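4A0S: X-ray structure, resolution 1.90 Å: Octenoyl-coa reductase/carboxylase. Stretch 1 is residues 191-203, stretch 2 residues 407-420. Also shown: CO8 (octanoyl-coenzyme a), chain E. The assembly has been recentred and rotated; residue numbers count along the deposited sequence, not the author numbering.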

# COMPACT_ATOMS: atom_id res chain seq x y z
N LEU A 191 -10.11 -15.30 29.55
CA LEU A 191 -10.13 -14.04 30.25
C LEU A 191 -11.34 -13.93 31.14
O LEU A 191 -12.39 -14.45 30.81
CB LEU A 191 -10.17 -12.89 29.26
CG LEU A 191 -8.91 -12.67 28.42
CD1 LEU A 191 -9.13 -11.46 27.56
CD2 LEU A 191 -7.64 -12.54 29.26
N THR A 192 -11.21 -13.19 32.23
CA THR A 192 -12.35 -12.87 33.05
C THR A 192 -13.14 -11.80 32.31
O THR A 192 -12.64 -11.20 31.34
CB THR A 192 -11.91 -12.31 34.41
OG1 THR A 192 -11.27 -11.05 34.21
CG2 THR A 192 -10.97 -13.26 35.13
N TRP A 193 -14.35 -11.53 32.76
CA TRP A 193 -15.19 -10.52 32.13
C TRP A 193 -14.50 -9.18 32.07
O TRP A 193 -14.41 -8.55 31.00
CB TRP A 193 -16.50 -10.38 32.87
CG TRP A 193 -17.31 -11.59 32.82
CD1 TRP A 193 -17.62 -12.40 33.87
CD2 TRP A 193 -17.92 -12.18 31.66
NE1 TRP A 193 -18.39 -13.44 33.45
CE2 TRP A 193 -18.60 -13.34 32.10
CE3 TRP A 193 -17.98 -11.83 30.30
CZ2 TRP A 193 -19.33 -14.15 31.22
CZ3 TRP A 193 -18.70 -12.64 29.43
CH2 TRP A 193 -19.35 -13.79 29.89
N GLU A 194 -14.00 -8.74 33.23
CA GLU A 194 -13.37 -7.44 33.34
C GLU A 194 -12.09 -7.38 32.48
O GLU A 194 -11.79 -6.36 31.86
CB GLU A 194 -13.11 -7.07 34.80
CG GLU A 194 -12.25 -8.08 35.56
CD GLU A 194 -13.03 -9.24 36.16
OE1 GLU A 194 -14.14 -9.58 35.69
OE2 GLU A 194 -12.50 -9.82 37.14
N GLU A 195 -11.35 -8.48 32.42
CA GLU A 195 -10.15 -8.53 31.58
C GLU A 195 -10.49 -8.39 30.10
O GLU A 195 -9.82 -7.66 29.35
CB GLU A 195 -9.44 -9.86 31.78
CG GLU A 195 -8.62 -9.96 33.04
CD GLU A 195 -8.31 -11.40 33.38
OE1 GLU A 195 -8.62 -12.28 32.57
OE2 GLU A 195 -7.75 -11.65 34.47
N ALA A 196 -11.52 -9.13 29.68
CA ALA A 196 -12.01 -9.10 28.31
C ALA A 196 -12.54 -7.70 27.94
O ALA A 196 -12.28 -7.20 26.85
CB ALA A 196 -13.09 -10.14 28.13
N ALA A 197 -13.24 -7.07 28.88
CA ALA A 197 -13.89 -5.77 28.70
C ALA A 197 -12.93 -4.60 28.48
O ALA A 197 -13.30 -3.63 27.81
CB ALA A 197 -14.78 -5.46 29.89
N VAL A 198 -11.73 -4.68 29.05
CA VAL A 198 -10.83 -3.53 29.04
C VAL A 198 -10.19 -3.23 27.69
O VAL A 198 -9.72 -2.13 27.44
CB VAL A 198 -9.73 -3.61 30.15
CG1 VAL A 198 -10.35 -3.49 31.53
CG2 VAL A 198 -8.89 -4.88 30.02
N SER A 199 -10.23 -4.19 26.79
CA SER A 199 -9.39 -4.15 25.61
C SER A 199 -9.97 -3.62 24.31
O SER A 199 -9.26 -2.94 23.58
CB SER A 199 -8.79 -5.52 25.36
OG SER A 199 -7.93 -5.84 26.43
N PRO A 200 -11.24 -3.94 24.00
CA PRO A 200 -11.62 -3.73 22.60
C PRO A 200 -11.35 -2.33 22.07
O PRO A 200 -10.74 -2.18 21.01
CB PRO A 200 -13.12 -4.05 22.59
CG PRO A 200 -13.24 -5.12 23.66
CD PRO A 200 -12.29 -4.64 24.76
N LEU A 201 -11.77 -1.31 22.81
CA LEU A 201 -11.64 0.05 22.30
C LEU A 201 -10.18 0.46 22.17
O LEU A 201 -9.72 0.78 21.08
CB LEU A 201 -12.42 1.03 23.15
CG LEU A 201 -12.42 2.46 22.62
CD1 LEU A 201 -13.70 3.15 23.05
CD2 LEU A 201 -11.25 3.17 23.16
N CYS A 202 -9.45 0.42 23.28
CA CYS A 202 -8.05 0.87 23.27
C CYS A 202 -7.14 -0.04 22.46
O CYS A 202 -6.28 0.43 21.71
CB CYS A 202 -7.53 1.00 24.69
SG CYS A 202 -8.17 2.46 25.48
N ALA A 203 -7.31 -1.34 22.64
CA ALA A 203 -6.47 -2.27 21.95
C ALA A 203 -6.76 -2.22 20.45
O ALA A 203 -5.84 -2.20 19.65
CB ALA A 203 -6.65 -3.68 22.47
N GLY A 407 -2.90 1.79 32.42
CA GLY A 407 -3.64 0.78 31.72
C GLY A 407 -5.11 1.11 31.72
O GLY A 407 -5.52 2.24 31.46
N LYS A 408 -5.91 0.10 32.05
CA LYS A 408 -7.33 0.17 31.89
C LYS A 408 -8.03 -0.08 33.20
O LYS A 408 -7.70 -1.00 33.94
CB LYS A 408 -7.81 -0.87 30.89
CG LYS A 408 -7.49 -0.59 29.42
CD LYS A 408 -8.22 0.60 28.84
CE LYS A 408 -9.72 0.49 29.04
NZ LYS A 408 -10.45 1.56 28.34
N VAL A 409 -9.03 0.75 33.46
CA VAL A 409 -9.89 0.56 34.60
C VAL A 409 -11.13 -0.14 34.12
O VAL A 409 -11.89 0.40 33.33
CB VAL A 409 -10.27 1.89 35.25
CG1 VAL A 409 -11.15 1.60 36.48
CG2 VAL A 409 -9.03 2.62 35.69
N ALA A 410 -11.32 -1.35 34.61
CA ALA A 410 -12.48 -2.12 34.26
C ALA A 410 -13.62 -1.70 35.16
O ALA A 410 -13.40 -1.23 36.28
CB ALA A 410 -12.19 -3.60 34.44
N VAL A 411 -14.82 -1.89 34.66
CA VAL A 411 -16.01 -1.72 35.47
C VAL A 411 -16.81 -2.99 35.34
O VAL A 411 -17.19 -3.39 34.24
CB VAL A 411 -16.84 -0.47 35.03
CG1 VAL A 411 -18.13 -0.35 35.81
CG2 VAL A 411 -16.03 0.82 35.20
N LEU A 412 -17.06 -3.64 36.47
CA LEU A 412 -17.99 -4.74 36.49
C LEU A 412 -19.36 -4.12 36.31
O LEU A 412 -19.64 -3.05 36.85
CB LEU A 412 -17.94 -5.51 37.81
CG LEU A 412 -16.60 -6.12 38.18
CD1 LEU A 412 -16.61 -6.63 39.64
CD2 LEU A 412 -16.17 -7.20 37.18
N CYS A 413 -20.19 -4.76 35.51
CA CYS A 413 -21.52 -4.25 35.31
C CYS A 413 -22.46 -5.24 35.93
O CYS A 413 -22.76 -5.15 37.13
CB CYS A 413 -21.78 -4.04 33.82
SG CYS A 413 -20.68 -2.78 33.19
N MET A 414 -22.87 -6.23 35.16
CA MET A 414 -23.68 -7.28 35.71
C MET A 414 -22.85 -8.29 36.49
O MET A 414 -23.36 -8.91 37.41
CB MET A 414 -24.48 -7.97 34.61
CG MET A 414 -25.69 -8.73 35.13
SD MET A 414 -26.49 -9.49 33.73
CE MET A 414 -27.53 -8.12 33.19
N ALA A 415 -21.57 -8.45 36.16
CA ALA A 415 -20.72 -9.42 36.89
C ALA A 415 -20.69 -9.03 38.37
O ALA A 415 -20.30 -7.92 38.70
CB ALA A 415 -19.32 -9.46 36.32
N PRO A 416 -21.15 -9.94 39.26
CA PRO A 416 -21.29 -9.59 40.67
C PRO A 416 -19.96 -9.56 41.42
O PRO A 416 -19.87 -9.06 42.54
CB PRO A 416 -22.21 -10.70 41.22
CG PRO A 416 -21.96 -11.87 40.34
CD PRO A 416 -21.65 -11.30 38.96
N GLU A 417 -18.93 -10.10 40.81
CA GLU A 417 -17.63 -10.13 41.46
C GLU A 417 -16.56 -10.32 40.41
O GLU A 417 -16.85 -10.75 39.29
CB GLU A 417 -17.59 -11.26 42.51
CG GLU A 417 -17.69 -12.66 41.92
CD GLU A 417 -18.46 -13.64 42.82
OE1 GLU A 417 -18.49 -13.43 44.04
OE2 GLU A 417 -19.04 -14.60 42.29
N GLN A 418 -15.32 -10.02 40.78
CA GLN A 418 -14.19 -10.22 39.91
C GLN A 418 -13.90 -11.69 39.67
O GLN A 418 -14.33 -12.55 40.44
CB GLN A 418 -12.96 -9.60 40.55
CG GLN A 418 -12.84 -8.12 40.35
CD GLN A 418 -11.43 -7.68 40.64
OE1 GLN A 418 -10.51 -7.92 39.86
NE2 GLN A 418 -11.23 -7.05 41.78
N GLY A 419 -13.18 -11.96 38.58
CA GLY A 419 -12.63 -13.27 38.31
C GLY A 419 -13.55 -14.23 37.58
O GLY A 419 -13.18 -15.37 37.34
N LEU A 420 -14.75 -13.77 37.24
CA LEU A 420 -15.73 -14.63 36.60
C LEU A 420 -15.56 -14.63 35.09
O LEU A 420 -14.94 -13.73 34.53
CB LEU A 420 -17.14 -14.17 36.94
CG LEU A 420 -17.47 -14.12 38.43
CD1 LEU A 420 -18.81 -13.47 38.65
CD2 LEU A 420 -17.43 -15.53 39.02
N1A CO8 E . -23.64 22.28 23.31
C2A CO8 E . -24.44 21.81 22.35
N3A CO8 E . -24.03 21.70 21.10
C4A CO8 E . -22.77 22.06 20.78
C5A CO8 E . -21.89 22.54 21.74
C6A CO8 E . -22.36 22.65 23.05
N6A CO8 E . -21.56 23.10 24.01
N7A CO8 E . -20.73 22.81 21.15
C8A CO8 E . -20.86 22.51 19.86
N9A CO8 E . -22.10 22.05 19.63
C1B CO8 E . -22.71 21.60 18.35
C2B CO8 E . -23.06 22.79 17.45
O2B CO8 E . -24.31 22.54 16.77
C3B CO8 E . -21.89 22.78 16.47
O3B CO8 E . -22.27 23.37 15.23
P3B CO8 E . -21.74 24.88 14.99
O7A CO8 E . -23.05 25.76 14.60
O8A CO8 E . -21.30 25.56 16.43
O9A CO8 E . -20.63 24.94 14.01
C4B CO8 E . -21.60 21.29 16.29
O4B CO8 E . -21.78 20.74 17.60
C5B CO8 E . -20.12 21.03 15.98
O5B CO8 E . -19.89 19.60 15.96
P1A CO8 E . -20.43 18.71 14.70
O1A CO8 E . -19.97 17.15 15.02
O2A CO8 E . -21.91 18.75 14.49
O3A CO8 E . -19.70 19.33 13.36
P2A CO8 E . -18.27 18.92 12.67
O4A CO8 E . -17.61 20.28 12.15
O5A CO8 E . -18.38 17.89 11.59
O6A CO8 E . -17.30 18.42 13.88
CBP CO8 E . -15.69 16.95 15.03
CCP CO8 E . -16.41 17.30 13.70
CDP CO8 E . -14.69 18.08 15.29
CEP CO8 E . -14.91 15.65 14.80
CAP CO8 E . -16.75 16.80 16.18
OAP CO8 E . -17.86 15.91 15.84
C9P CO8 E . -16.14 16.41 17.55
O9P CO8 E . -15.52 17.27 18.21
N8P CO8 E . -16.35 15.15 17.98
C7P CO8 E . -15.90 14.67 19.32
C6P CO8 E . -14.61 13.81 19.32
C5P CO8 E . -13.73 14.23 20.52
O5P CO8 E . -13.29 15.37 20.59
N4P CO8 E . -13.56 13.42 21.56
C3P CO8 E . -13.81 11.99 21.70
C2P CO8 E . -12.38 11.44 21.81
S1P CO8 E . -12.01 10.22 20.49
C1' CO8 E . -12.16 8.79 21.44
O1' CO8 E . -11.93 8.76 22.67
C2' CO8 E . -12.56 7.68 20.73
C3' CO8 E . -12.72 6.44 21.28
C4' CO8 E . -13.10 5.37 20.46
C5' CO8 E . -13.68 5.74 19.11
C6' CO8 E . -14.16 4.40 18.50
C7' CO8 E . -14.53 4.61 17.06
C8' CO8 E . -15.13 3.30 16.54
O HOH W 1 -15.88 -11.34 36.68
O HOH W 2 -10.12 -9.75 38.21
O HOH W 3 -10.45 -0.12 26.06

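Two segments of one chain, more than 200 residues apart in sequence, pack a helical stretch against a strand and the loop that follows it, burying 619 Å² counted over both sides. In stretch 1 a helix begins at Trp 193, and a second helical segment runs through Leu 201 to Ala 203 and beyond. Stretch 2 is a strand from Lys 408 to Leu 412 that gives way to a loop, which returns to the start of the first helix. The CA atoms of Thr 192 and Leu 420 lie 5.2 Å apart, and those of Glu 194 and Ala 410 lie 5.5 Å apart.

Thr 192 caps the helix: its OG1 accepts from Glu 195 N at 3.1 Å, while Thr 192 N donates to Glu 195 OE1 at 2.8 Å, so backbone and side chains of the two residues bond reciprocally. The first-turn amides of a helix lack partners from a preceding turn, and stretch 2 supplies one: Trp 193 N donates to Leu 420 O at 2.9 Å. The same oxygen lies 3.1 Å from Thr 192 CA, a CA-H...O contact.

Glu 194 is the polar centre of the contact. Its CB points toward stretch 2 and lies 3.6 Å from Ala 410 CB, where the two side chains meet. The carboxylate reaches the loop, OE2 accepting from Gly 419 N at 2.7 Å in a nearly straight bond. Gly 419 has a positive phi, a conformation that glycine adopts readily. Two waters extend this network. Water 1 lies 2.7 Å from Glu 194 OE1 and 2.8 Å from Glu 417 O and accepts from Leu 420 N (2.7 Å); water 2 bridges Glu 194 OE2 (2.6 Å) and Gln 418 OE1 (2.5 Å).

Apolar contacts accompany this network. Trp 193 starts out sideways, but its ring comes nearer the loop, with CD1 3.6 Å from Leu 420 CB and 4.2 Å from Ala 415 CB. The methyl of Thr 192, CG2, sits 3.6 Å from Gly 419 CA. Further along, Val 198 CG1 packs 3.4 Å from Ala 410 CB, and Val 198 CB lies 3.4 Å from Lys 408 CB. The lysine thus contributes aliphatic surface before its chain carries the amine to water 3, which accepts from Lys 408 NZ (2.8 Å) and Cys 202 N (3.0 Å) and lies 2.5 Å from Val 198 O. This water links Lys 408 of the strand to the backbone of Val 198 and Cys 202.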